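Local coordinates for protein FMN-dependent nitronate monooxygenase (PDB 5LSM) that binds FMN and probably uses it with molecular oxygen to oxidise propionate 3-nitronate to 3-oxopropanoate, releasing nitrate, nitrite and hydrogen peroxide, at residues V129-G134 / E139-I144; E143-S146 / K150-S153; R254-S259 / S320-G325; A18-V23 / A240-P245. One frame throughout, in Å; residues are numbered along the deposited sequence.

Interaction 1. Residues V129-G134 / E139-I144. With FMN (flavin mononucleotide), chain I.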
# COMPACT_ATOMS: atom_id res chain seq x y z
N VAL A 129 -23.09 -7.35 -12.81
CA VAL A 129 -22.32 -6.65 -13.80
C VAL A 129 -21.34 -5.71 -13.07
O VAL A 129 -21.74 -4.87 -12.25
CB VAL A 129 -23.25 -5.80 -14.69
CG1 VAL A 129 -22.45 -4.94 -15.65
CG2 VAL A 129 -24.24 -6.67 -15.44
N SER A 130 -20.05 -5.89 -13.33
CA SER A 130 -19.05 -5.13 -12.65
C SER A 130 -18.42 -4.23 -13.68
O SER A 130 -18.38 -4.57 -14.86
CB SER A 130 -18.00 -6.05 -12.00
OG SER A 130 -17.44 -6.94 -12.96
N PHE A 131 -17.95 -3.07 -13.23
CA PHE A 131 -17.31 -2.10 -14.12
C PHE A 131 -15.98 -1.72 -13.53
O PHE A 131 -15.84 -1.65 -12.32
CB PHE A 131 -18.20 -0.85 -14.29
CG PHE A 131 -19.38 -1.08 -15.16
CD1 PHE A 131 -19.22 -1.28 -16.52
CD2 PHE A 131 -20.64 -1.18 -14.62
CE1 PHE A 131 -20.30 -1.55 -17.33
CE2 PHE A 131 -21.73 -1.41 -15.44
CZ PHE A 131 -21.56 -1.60 -16.79
N HIS A 132 -14.99 -1.54 -14.41
CA HIS A 132 -13.72 -0.88 -14.07
C HIS A 132 -13.65 0.54 -14.66
O HIS A 132 -14.08 0.78 -15.80
CB HIS A 132 -12.56 -1.72 -14.62
CG HIS A 132 -11.41 -1.85 -13.69
ND1 HIS A 132 -11.54 -2.27 -12.39
CD2 HIS A 132 -10.08 -1.69 -13.90
CE1 HIS A 132 -10.35 -2.35 -11.83
NE2 HIS A 132 -9.44 -1.98 -12.71
N PHE A 133 -13.05 1.45 -13.90
CA PHE A 133 -12.97 2.88 -14.25
C PHE A 133 -14.33 3.57 -14.16
O PHE A 133 -14.70 4.34 -15.05
CB PHE A 133 -12.36 3.12 -15.66
CG PHE A 133 -11.19 2.24 -15.99
CD1 PHE A 133 -10.08 2.20 -15.17
CD2 PHE A 133 -11.19 1.46 -17.14
CE1 PHE A 133 -9.02 1.36 -15.46
CE2 PHE A 133 -10.14 0.61 -17.42
CZ PHE A 133 -9.04 0.57 -16.58
N GLY A 134 -15.06 3.33 -13.07
CA GLY A 134 -16.31 4.06 -12.78
C GLY A 134 -17.58 3.36 -13.25
O GLY A 134 -17.78 2.18 -13.04
N GLU A 139 -28.52 5.84 -18.45
CA GLU A 139 -29.45 5.05 -19.28
C GLU A 139 -28.98 3.61 -19.39
O GLU A 139 -29.75 2.67 -19.17
CB GLU A 139 -29.58 5.66 -20.68
CG GLU A 139 -30.26 7.01 -20.68
CD GLU A 139 -29.88 7.86 -21.88
OE1 GLU A 139 -28.67 8.14 -22.06
OE2 GLU A 139 -30.80 8.25 -22.64
N LEU A 140 -27.70 3.44 -19.75
CA LEU A 140 -27.04 2.14 -19.72
C LEU A 140 -27.18 1.44 -18.37
O LEU A 140 -27.49 0.26 -18.30
CB LEU A 140 -25.57 2.29 -20.09
CG LEU A 140 -25.29 2.73 -21.54
CD1 LEU A 140 -23.79 2.83 -21.80
CD2 LEU A 140 -25.93 1.79 -22.55
N LEU A 141 -27.02 2.20 -17.30
CA LEU A 141 -27.16 1.68 -15.95
C LEU A 141 -28.59 1.24 -15.65
O LEU A 141 -28.79 0.23 -14.98
CB LEU A 141 -26.78 2.77 -14.95
CG LEU A 141 -25.76 2.42 -13.88
CD1 LEU A 141 -24.58 1.70 -14.52
CD2 LEU A 141 -25.31 3.69 -13.17
N LEU A 142 -29.57 2.05 -16.04
CA LEU A 142 -30.98 1.69 -15.83
C LEU A 142 -31.35 0.45 -16.63
O LEU A 142 -32.03 -0.46 -16.13
CB LEU A 142 -31.91 2.84 -16.19
CG LEU A 142 -31.89 4.07 -15.26
CD1 LEU A 142 -32.85 5.13 -15.80
CD2 LEU A 142 -32.24 3.68 -13.83
N GLU A 143 -30.84 0.36 -17.85
CA GLU A 143 -31.07 -0.84 -18.64
C GLU A 143 -30.60 -2.09 -17.90
O GLU A 143 -31.33 -3.06 -17.82
CB GLU A 143 -30.39 -0.76 -20.01
CG GLU A 143 -30.79 -1.89 -20.94
CD GLU A 143 -29.92 -1.99 -22.18
OE1 GLU A 143 -28.96 -1.20 -22.33
OE2 GLU A 143 -30.25 -2.85 -23.02
N ILE A 144 -29.38 -2.05 -17.38
CA ILE A 144 -28.81 -3.16 -16.63
C ILE A 144 -29.66 -3.53 -15.40
O ILE A 144 -29.94 -4.71 -15.17
CB ILE A 144 -27.34 -2.87 -16.19
CG1 ILE A 144 -26.41 -2.89 -17.40
CG2 ILE A 144 -26.84 -3.92 -15.20
CD1 ILE A 144 -25.14 -2.10 -17.20
N1 FMN I . -10.24 -5.86 -12.95
C2 FMN I . -11.24 -5.58 -13.83
O2 FMN I . -12.20 -4.85 -13.47
N3 FMN I . -11.22 -6.02 -15.11
C4 FMN I . -10.22 -6.79 -15.57
O4 FMN I . -10.19 -7.19 -16.75
C4A FMN I . -9.10 -7.12 -14.66
N5 FMN I . -8.10 -7.90 -15.07
C5A FMN I . -7.12 -8.27 -14.23
C6 FMN I . -6.12 -9.11 -14.73
C7 FMN I . -5.09 -9.54 -13.92
C7M FMN I . -4.03 -10.42 -14.52
C8 FMN I . -5.05 -9.09 -12.50
C8M FMN I . -3.91 -9.55 -11.61
C9 FMN I . -6.04 -8.24 -11.99
C9A FMN I . -7.09 -7.80 -12.81
N10 FMN I . -8.17 -6.98 -12.36
C10 FMN I . -9.17 -6.61 -13.28
C1' FMN I . -8.23 -6.44 -10.99
C2' FMN I . -8.93 -7.39 -10.04
O2' FMN I . -10.35 -7.25 -10.20
C3' FMN I . -8.54 -7.10 -8.58
O3' FMN I . -8.63 -5.69 -8.33
C4' FMN I . -7.12 -7.53 -8.21
O4' FMN I . -6.71 -8.74 -8.86
C5' FMN I . -7.06 -7.69 -6.70
O5' FMN I . -5.72 -7.91 -6.25
P FMN I . -5.00 -9.35 -6.23
O1P FMN I . -6.07 -10.38 -5.94
O2P FMN I . -3.98 -9.19 -5.14
O3P FMN I . -4.44 -9.43 -7.61
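The Phe131 ring meets Ile144 at its edge. CD1 of Ile144 lies near the plane of the ring, 3.6 Å from CZ of Phe131. CD1 of Leu141 approaches the same ring more loosely, 4.3 Å from CE2 of Phe131. Tyr113 meets Phe131 edge-to-face. The His132 ring has the flavin carbonyl over one face, with FMN C2 about 3.6 Å above the ring plane and shifted toward the rim. FMN O2 is 2.9 Å from ND1 of His132. His132 in turn places its CD2 over a face of Phe133. The second link to the helix is aliphatic. CG2 of Val129 stands 3.8 Å from CG2 of Ile144, the branch that lies anti to the Ile144 backbone N. Ile144 thus touches the strand with two separate arms, CD1 on Phe131 and CG2 on Val129.

This is the first half of a beta-alpha-beta unit in the TIM barrel. Strand 129-132 and helix 139-144 run nearly antiparallel, at 156°, with a closest approach of 11.3 Å between their axes. Val129 and Phe131 point to the helix. Ser130 bonds to Asn67 and Asn69, and NE2 of His132 bonds to the backbone O of His182. With an alanine in place of this histidine, flavin O2 would probably be left without the ring that it faces and the His182 carbonyl without its donor. The chemistry is therefore divided across the strand: hydrocarbon contacts hold the helix, while the polar groups serve the neighbouring strand and the cofactor pocket.

Interaction 2. Residues E143-S146 / K150-S153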
# COMPACT_ATOMS: atom_id res chain seq x y z
N GLU A 143 -30.84 0.36 -17.85
CA GLU A 143 -31.07 -0.84 -18.64
C GLU A 143 -30.60 -2.09 -17.90
O GLU A 143 -31.33 -3.06 -17.82
CB GLU A 143 -30.39 -0.76 -20.01
CG GLU A 143 -30.79 -1.89 -20.94
CD GLU A 143 -29.92 -1.99 -22.18
OE1 GLU A 143 -28.96 -1.20 -22.33
OE2 GLU A 143 -30.25 -2.85 -23.02
N ILE A 144 -29.38 -2.05 -17.38
CA ILE A 144 -28.81 -3.16 -16.63
C ILE A 144 -29.66 -3.53 -15.40
O ILE A 144 -29.94 -4.71 -15.17
CB ILE A 144 -27.34 -2.87 -16.19
CG1 ILE A 144 -26.41 -2.89 -17.40
CG2 ILE A 144 -26.84 -3.92 -15.20
CD1 ILE A 144 -25.14 -2.10 -17.20
N LYS A 145 -30.03 -2.54 -14.61
CA LYS A 145 -30.76 -2.81 -13.36
C LYS A 145 -32.08 -3.51 -13.67
O LYS A 145 -32.60 -4.24 -12.84
CB LYS A 145 -31.06 -1.52 -12.61
CG LYS A 145 -29.83 -0.77 -12.11
CD LYS A 145 -29.57 -1.03 -10.64
CE LYS A 145 -28.39 -0.20 -10.12
NZ LYS A 145 -28.85 1.09 -9.56
N SER A 146 -32.63 -3.25 -14.85
CA SER A 146 -33.93 -3.76 -15.24
C SER A 146 -33.87 -5.20 -15.73
O SER A 146 -34.89 -5.79 -16.04
CB SER A 146 -34.54 -2.87 -16.32
OG SER A 146 -34.01 -3.20 -17.58
N LYS A 150 -27.36 -6.93 -10.27
CA LYS A 150 -26.72 -6.03 -9.34
C LYS A 150 -25.54 -5.41 -10.03
O LYS A 150 -24.85 -6.08 -10.81
CB LYS A 150 -26.23 -6.77 -8.09
CG LYS A 150 -27.31 -7.57 -7.39
CD LYS A 150 -28.42 -6.68 -6.88
CE LYS A 150 -29.59 -7.51 -6.35
NZ LYS A 150 -30.15 -8.36 -7.44
N VAL A 151 -25.27 -4.16 -9.72
CA VAL A 151 -24.15 -3.45 -10.32
C VAL A 151 -23.11 -3.13 -9.27
O VAL A 151 -23.42 -2.51 -8.25
CB VAL A 151 -24.62 -2.16 -10.98
CG1 VAL A 151 -23.44 -1.28 -11.36
CG2 VAL A 151 -25.45 -2.47 -12.22
N ILE A 152 -21.87 -3.52 -9.55
CA ILE A 152 -20.72 -3.15 -8.71
C ILE A 152 -19.60 -2.47 -9.52
O ILE A 152 -19.50 -2.65 -10.73
CB ILE A 152 -20.14 -4.38 -7.99
CG1 ILE A 152 -19.52 -5.35 -8.98
CG2 ILE A 152 -21.22 -5.08 -7.18
CD1 ILE A 152 -18.83 -6.51 -8.31
N SER A 153 -18.76 -1.69 -8.82
CA SER A 153 -17.64 -0.99 -9.46
C SER A 153 -16.50 -0.77 -8.49
O SER A 153 -16.66 -0.98 -7.28
CB SER A 153 -18.06 0.34 -10.06
OG SER A 153 -16.94 1.02 -10.61
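Beside Ile144 and Lys145, which both touch Val151, the carbonyl O of Glu143 is gripped twice by Ser146. The hydroxyl OG of Ser146 donates to it at 2.7 Å. This donor makes an angle of 130° at the oxygen and is tilted 26° from the carbonyl plane. The backbone N of Ser146 adds a weak bond to the same oxygen at 3.2 Å. Together they occupy a carbonyl at the C-terminal end of helix 138-145, just before the chain turns into strand 150-155.

The contact with the strand is made by methyl groups. CG2 of Ile144 and CG2 of Val151 are 3.6 Å apart, and the two side chains cross at about a right angle. The Val151 methyl that touches is the one beside its own backbone N, since CG1 takes the place anti to that N (chi1 168°). Lys145 lies along the margin. Its CE comes to 4.3 Å from CG2 of Val151, and its NZ goes on to the backbone O of Gly168. The backbone N of Val151 is bonded to the carboxylate of Asp170.

These residues form the second half of the beta-alpha-beta unit, where the helix returns to the next parallel strand of the barrel. Lys150 points away from the helix and packs on helix 4-9. The hydrocarbon part of Lys145 can thus border the buried Ile144-Val151 pair while its charged end is satisfied by a backbone carbonyl.

Interaction 3. Residues R254-S259 / S320-G325. With FMN (flavin mononucleotide), chain I.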
# COMPACT_ATOMS: atom_id res chain seq x y z
N ARG A 254 3.14 -17.63 -16.07
CA ARG A 254 3.24 -18.64 -14.99
C ARG A 254 4.65 -18.76 -14.36
O ARG A 254 4.80 -18.96 -13.14
CB ARG A 254 2.80 -20.00 -15.51
CG ARG A 254 1.31 -20.12 -15.75
CD ARG A 254 0.94 -21.47 -16.36
NE ARG A 254 -0.50 -21.70 -16.33
CZ ARG A 254 -1.16 -22.18 -15.27
NH1 ARG A 254 -0.52 -22.52 -14.16
NH2 ARG A 254 -2.48 -22.31 -15.33
N GLU A 255 5.68 -18.67 -15.20
CA GLU A 255 7.06 -18.86 -14.76
C GLU A 255 7.53 -17.67 -13.94
O GLU A 255 8.28 -17.82 -12.97
CB GLU A 255 7.97 -19.02 -15.98
CG GLU A 255 9.44 -19.30 -15.64
CD GLU A 255 10.06 -20.38 -16.51
OE1 GLU A 255 9.34 -20.96 -17.36
OE2 GLU A 255 11.26 -20.67 -16.32
N ALA A 256 7.10 -16.49 -14.35
CA ALA A 256 7.44 -15.27 -13.65
C ALA A 256 6.80 -15.27 -12.27
O ALA A 256 7.49 -15.04 -11.27
CB ALA A 256 6.98 -14.06 -14.46
N LEU A 257 5.51 -15.60 -12.19
CA LEU A 257 4.82 -15.70 -10.89
C LEU A 257 5.54 -16.60 -9.87
O LEU A 257 5.41 -16.40 -8.67
CB LEU A 257 3.40 -16.21 -11.07
CG LEU A 257 2.43 -15.27 -11.77
CD1 LEU A 257 1.26 -16.06 -12.35
CD2 LEU A 257 1.94 -14.18 -10.82
N GLN A 258 6.21 -17.64 -10.35
CA GLN A 258 6.80 -18.66 -9.46
C GLN A 258 8.25 -18.32 -9.10
O GLN A 258 8.77 -18.78 -8.09
CB GLN A 258 6.74 -20.05 -10.11
CG GLN A 258 5.41 -20.75 -9.90
CD GLN A 258 5.11 -21.79 -10.96
OE1 GLN A 258 5.23 -21.52 -12.16
NE2 GLN A 258 4.69 -22.97 -10.54
N SER A 259 8.88 -17.49 -9.91
CA SER A 259 10.22 -16.98 -9.62
C SER A 259 10.23 -15.99 -8.46
O SER A 259 9.18 -15.50 -8.04
CB SER A 259 10.78 -16.30 -10.86
OG SER A 259 10.10 -15.08 -11.09
N SER A 320 6.50 -8.15 -21.46
CA SER A 320 5.18 -8.68 -21.16
C SER A 320 4.50 -7.90 -20.02
O SER A 320 5.16 -7.50 -19.07
CB SER A 320 5.28 -10.16 -20.78
OG SER A 320 5.74 -10.94 -21.87
N PRO A 321 3.18 -7.67 -20.14
CA PRO A 321 2.39 -7.23 -19.00
C PRO A 321 2.12 -8.38 -18.02
O PRO A 321 1.22 -9.19 -18.23
CB PRO A 321 1.10 -6.74 -19.65
CG PRO A 321 0.94 -7.62 -20.84
CD PRO A 321 2.35 -7.83 -21.34
N LEU A 322 2.91 -8.45 -16.96
CA LEU A 322 2.88 -9.57 -16.05
C LEU A 322 2.06 -9.16 -14.84
O LEU A 322 2.59 -8.94 -13.76
CB LEU A 322 4.31 -9.92 -15.64
CG LEU A 322 5.27 -10.39 -16.73
CD1 LEU A 322 6.69 -10.39 -16.18
CD2 LEU A 322 4.89 -11.79 -17.18
N TRP A 323 0.77 -8.99 -15.04
CA TRP A 323 -0.08 -8.47 -14.00
C TRP A 323 -0.07 -9.40 -12.77
O TRP A 323 -0.15 -10.61 -12.91
CB TRP A 323 -1.49 -8.33 -14.53
CG TRP A 323 -1.73 -7.23 -15.56
CD1 TRP A 323 -2.86 -7.06 -16.27
CD2 TRP A 323 -0.85 -6.15 -15.96
NE1 TRP A 323 -2.77 -5.95 -17.08
CE2 TRP A 323 -1.54 -5.40 -16.95
CE3 TRP A 323 0.46 -5.78 -15.63
CZ2 TRP A 323 -0.98 -4.28 -17.57
CZ3 TRP A 323 1.01 -4.66 -16.25
CH2 TRP A 323 0.29 -3.91 -17.20
N CYS A 324 0.07 -8.82 -11.57
CA CYS A 324 0.36 -9.56 -10.33
C CYS A 324 0.35 -8.56 -9.17
O CYS A 324 0.81 -7.44 -9.31
CB CYS A 324 1.73 -10.27 -10.39
SG CYS A 324 2.21 -11.18 -8.88
N GLY A 325 -0.27 -8.95 -8.06
CA GLY A 325 -0.35 -8.10 -6.89
C GLY A 325 0.90 -8.24 -6.04
O GLY A 325 1.83 -8.91 -6.43
N1 FMN I . -10.24 -5.86 -12.95
C2 FMN I . -11.24 -5.58 -13.83
O2 FMN I . -12.20 -4.85 -13.47
N3 FMN I . -11.22 -6.02 -15.11
C4 FMN I . -10.22 -6.79 -15.57
O4 FMN I . -10.19 -7.19 -16.75
C4A FMN I . -9.10 -7.12 -14.66
N5 FMN I . -8.10 -7.90 -15.07
C5A FMN I . -7.12 -8.27 -14.23
C6 FMN I . -6.12 -9.11 -14.73
C7 FMN I . -5.09 -9.54 -13.92
C7M FMN I . -4.03 -10.42 -14.52
C8 FMN I . -5.05 -9.09 -12.50
C8M FMN I . -3.91 -9.55 -11.61
C9 FMN I . -6.04 -8.24 -11.99
C9A FMN I . -7.09 -7.80 -12.81
N10 FMN I . -8.17 -6.98 -12.36
C10 FMN I . -9.17 -6.61 -13.28
C1' FMN I . -8.23 -6.44 -10.99
C2' FMN I . -8.93 -7.39 -10.04
O2' FMN I . -10.35 -7.25 -10.20
C3' FMN I . -8.54 -7.10 -8.58
O3' FMN I . -8.63 -5.69 -8.33
C4' FMN I . -7.12 -7.53 -8.21
O4' FMN I . -6.71 -8.74 -8.86
C5' FMN I . -7.06 -7.69 -6.70
O5' FMN I . -5.72 -7.91 -6.25
P FMN I . -5.00 -9.35 -6.23
O1P FMN I . -6.07 -10.38 -5.94
O2P FMN I . -3.98 -9.19 -5.14
O3P FMN I . -4.44 -9.43 -7.61
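Leu257 reaches Cys324 with one methyl: CD2 of Leu257 is 3.6 Å from SG of Cys324 and 3.9 Å from its CB. The sulfur lies anti to the Cys324 backbone N (chi1 178°), which turns it toward helix 251-258. At the residue before, CB of Ala256 sits against the fork of Leu322, with both CD1 and CD2 of Leu322 4.1 Å from it. All four residues are buried, and Ile279 of strand 276-279 touches Ala256, Leu322 and Cys324 alike. Between the two contacts Trp323 faces the other way. Its CB is 3.3 Å from FMN C7M, and that methyl lies at the edge of the indole, near its plane. CB of Pro321 covers part of one indole face.

In this TIM-barrel enzyme, helix 251-258 follows the last barrel strand, 234-237. Residues 320-325 lie in a loop much later in the chain, after helix 301-313. The late loop thus lies between the helix and the dimethyl end of the flavin.

Farther out, both partners are fixed by polar bonds. OG of Ser259 donates back to the O of Ala256 at 2.6 Å, in the carbonyl plane and on a lone pair. Arg254 holds the carbonyls of Leu243 and Cys244. On the loop, backbone bonds join Leu322 to Ile279 and Cys324 to Arg277. The N of Gly325 bonds to OG1 of Thr239, which also binds FMN. A CB on Gly325 would lie only 2.7 Å from FMN O2P.

Interaction 4. Residues A18-V23 / A240-P245. With FMN (flavin mononucleotide), chain I.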
# COMPACT_ATOMS: atom_id res chain seq x y z
N ALA A 18 -11.71 -12.55 -9.18
CA ALA A 18 -11.49 -11.30 -9.93
C ALA A 18 -11.51 -11.53 -11.45
O ALA A 18 -10.86 -12.46 -11.95
CB ALA A 18 -10.17 -10.67 -9.51
N PRO A 19 -12.29 -10.72 -12.18
CA PRO A 19 -12.27 -10.84 -13.64
C PRO A 19 -10.94 -10.38 -14.19
O PRO A 19 -10.60 -9.23 -14.01
CB PRO A 19 -13.35 -9.86 -14.08
CG PRO A 19 -13.37 -8.84 -13.00
CD PRO A 19 -13.21 -9.65 -11.75
N MET A 20 -10.19 -11.27 -14.82
CA MET A 20 -8.84 -10.94 -15.23
C MET A 20 -8.70 -11.09 -16.73
O MET A 20 -8.62 -12.20 -17.25
CB MET A 20 -7.85 -11.82 -14.48
CG MET A 20 -7.89 -11.57 -12.98
SD MET A 20 -6.76 -12.57 -12.04
CE MET A 20 -7.63 -14.13 -11.95
N ALA A 21 -8.76 -9.96 -17.43
CA ALA A 21 -8.86 -9.98 -18.89
C ALA A 21 -7.55 -10.48 -19.49
O ALA A 21 -6.48 -9.98 -19.15
CB ALA A 21 -9.18 -8.59 -19.42
N GLY A 22 -7.65 -11.53 -20.30
CA GLY A 22 -6.52 -12.01 -21.07
C GLY A 22 -5.90 -13.26 -20.51
O GLY A 22 -5.09 -13.90 -21.17
N VAL A 23 -6.25 -13.61 -19.28
CA VAL A 23 -5.72 -14.81 -18.66
C VAL A 23 -6.81 -15.80 -18.35
O VAL A 23 -6.54 -16.85 -17.79
CB VAL A 23 -4.97 -14.48 -17.34
CG1 VAL A 23 -3.71 -13.70 -17.64
CG2 VAL A 23 -5.87 -13.71 -16.36
N ALA A 240 -4.18 -14.96 -6.92
CA ALA A 240 -4.03 -16.30 -6.35
C ALA A 240 -4.73 -17.40 -7.16
O ALA A 240 -4.45 -18.58 -6.96
CB ALA A 240 -4.50 -16.33 -4.90
N TYR A 241 -5.56 -17.02 -8.12
CA TYR A 241 -6.08 -17.99 -9.11
C TYR A 241 -5.18 -18.23 -10.35
O TYR A 241 -5.50 -19.08 -11.17
CB TYR A 241 -7.46 -17.56 -9.60
CG TYR A 241 -8.57 -17.75 -8.60
CD1 TYR A 241 -9.05 -19.02 -8.33
CD2 TYR A 241 -9.15 -16.66 -7.94
CE1 TYR A 241 -10.08 -19.21 -7.42
CE2 TYR A 241 -10.23 -16.83 -7.08
CZ TYR A 241 -10.68 -18.11 -6.81
OH TYR A 241 -11.72 -18.33 -5.93
N LEU A 242 -4.10 -17.47 -10.50
CA LEU A 242 -3.40 -17.37 -11.80
C LEU A 242 -2.62 -18.62 -12.19
O LEU A 242 -2.17 -18.74 -13.34
CB LEU A 242 -2.46 -16.17 -11.83
CG LEU A 242 -3.11 -14.79 -11.92
CD1 LEU A 242 -2.04 -13.71 -11.77
CD2 LEU A 242 -3.89 -14.62 -13.21
N LEU A 243 -2.42 -19.54 -11.25
CA LEU A 243 -1.75 -20.79 -11.55
C LEU A 243 -2.73 -21.97 -11.62
O LEU A 243 -2.30 -23.11 -11.84
CB LEU A 243 -0.68 -21.10 -10.49
CG LEU A 243 0.57 -20.22 -10.47
CD1 LEU A 243 1.59 -20.80 -9.51
CD2 LEU A 243 1.16 -20.07 -11.85
N CYS A 244 -4.01 -21.70 -11.40
CA CYS A 244 -5.04 -22.75 -11.50
C CYS A 244 -5.12 -23.26 -12.93
O CYS A 244 -4.95 -22.48 -13.86
CB CYS A 244 -6.41 -22.22 -11.08
SG CYS A 244 -6.51 -21.79 -9.33
N PRO A 245 -5.41 -24.55 -13.11
CA PRO A 245 -5.53 -25.11 -14.47
C PRO A 245 -6.67 -24.50 -15.29
O PRO A 245 -6.66 -24.60 -16.51
CB PRO A 245 -5.78 -26.61 -14.24
CG PRO A 245 -6.22 -26.73 -12.82
CD PRO A 245 -5.65 -25.57 -12.07
N1 FMN I . -10.24 -5.86 -12.95
C2 FMN I . -11.24 -5.58 -13.83
O2 FMN I . -12.20 -4.85 -13.47
N3 FMN I . -11.22 -6.02 -15.11
C4 FMN I . -10.22 -6.79 -15.57
O4 FMN I . -10.19 -7.19 -16.75
C4A FMN I . -9.10 -7.12 -14.66
N5 FMN I . -8.10 -7.90 -15.07
C5A FMN I . -7.12 -8.27 -14.23
C6 FMN I . -6.12 -9.11 -14.73
C7 FMN I . -5.09 -9.54 -13.92
C7M FMN I . -4.03 -10.42 -14.52
C8 FMN I . -5.05 -9.09 -12.50
C8M FMN I . -3.91 -9.55 -11.61
C9 FMN I . -6.04 -8.24 -11.99
C9A FMN I . -7.09 -7.80 -12.81
N10 FMN I . -8.17 -6.98 -12.36
C10 FMN I . -9.17 -6.61 -13.28
C1' FMN I . -8.23 -6.44 -10.99
C2' FMN I . -8.93 -7.39 -10.04
O2' FMN I . -10.35 -7.25 -10.20
C3' FMN I . -8.54 -7.10 -8.58
O3' FMN I . -8.63 -5.69 -8.33
C4' FMN I . -7.12 -7.53 -8.21
O4' FMN I . -6.71 -8.74 -8.86
C5' FMN I . -7.06 -7.69 -6.70
O5' FMN I . -5.72 -7.91 -6.25
P FMN I . -5.00 -9.35 -6.23
O1P FMN I . -6.07 -10.38 -5.94
O2P FMN I . -3.98 -9.19 -5.14
O3P FMN I . -4.44 -9.43 -7.61
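Two loops that follow the first and last strands of the barrel pack together here through apolar side chains, beside the flavin. Met20 and Val23 come from the loop after strand 15-17. Tyr241 and Leu242 come from the loop after strand 234-237. CD2 of Leu242 is shared: it lies 3.7 Å from SD of Met20 and 3.8 Å from CG2 of Val23. CE of Met20 reaches CB of Tyr241 at 4.2 Å, with the two side chains crossing at about a right angle. A bend at chi3 of Met20 (-79°) carries this methyl there.

Met20 also works on the cofactor side. Its CB and CG lie above the benzenoid ring, with CG 3.5 Å from FMN C6. An alanine in place of this methionine would probably leave Leu242 without its sulfur contact and open a gap between the flavin and the second loop. In the TIM barrel the two parent strands are neighbours and close the ring of strands, and a backbone bond between Ala18 and Val237 continues that pairing. The loops thus spring from adjoining strand ends, where the cofactor binds.

The N of Ala21 donates to both FMN N5 and FMN O4, each at 3.2 Å, with N-H...acceptor angles of 148° to N5 and 136° to O4. This forked bond grips the reactive edge of the flavin. On the other loop, Tyr241 to Cys244 form a type I turn, closed by Cys244 N on Tyr241 O at 3.0 Å. OH of Tyr241 bonds to Thr340 beyond the contact.

How the interactions relate
Interactions 1 and 2 are the two halves of one beta-alpha-beta unit and share Glu143 and Ile144; their centres are 6 Å apart. OG of Ser153 bonds to O of Gly134 at 2.8 Å between them. Interactions 3 and 4 meet near the dimethyl end of the flavin, with centres 11 Å apart. There NH2 of Arg254 is 2.9 Å from O of Cys244, and Leu257 packs on Leu242. The centres of interactions 1 and 3 are about 30 Å apart, yet both reach FMN. His132 meets its pyrimidine end and Trp323 its dimethyl end, while Met20 of interaction 4 lies across the ring plane from Trp323. Interaction 2 stands behind, with Val151 about 12 Å from FMN.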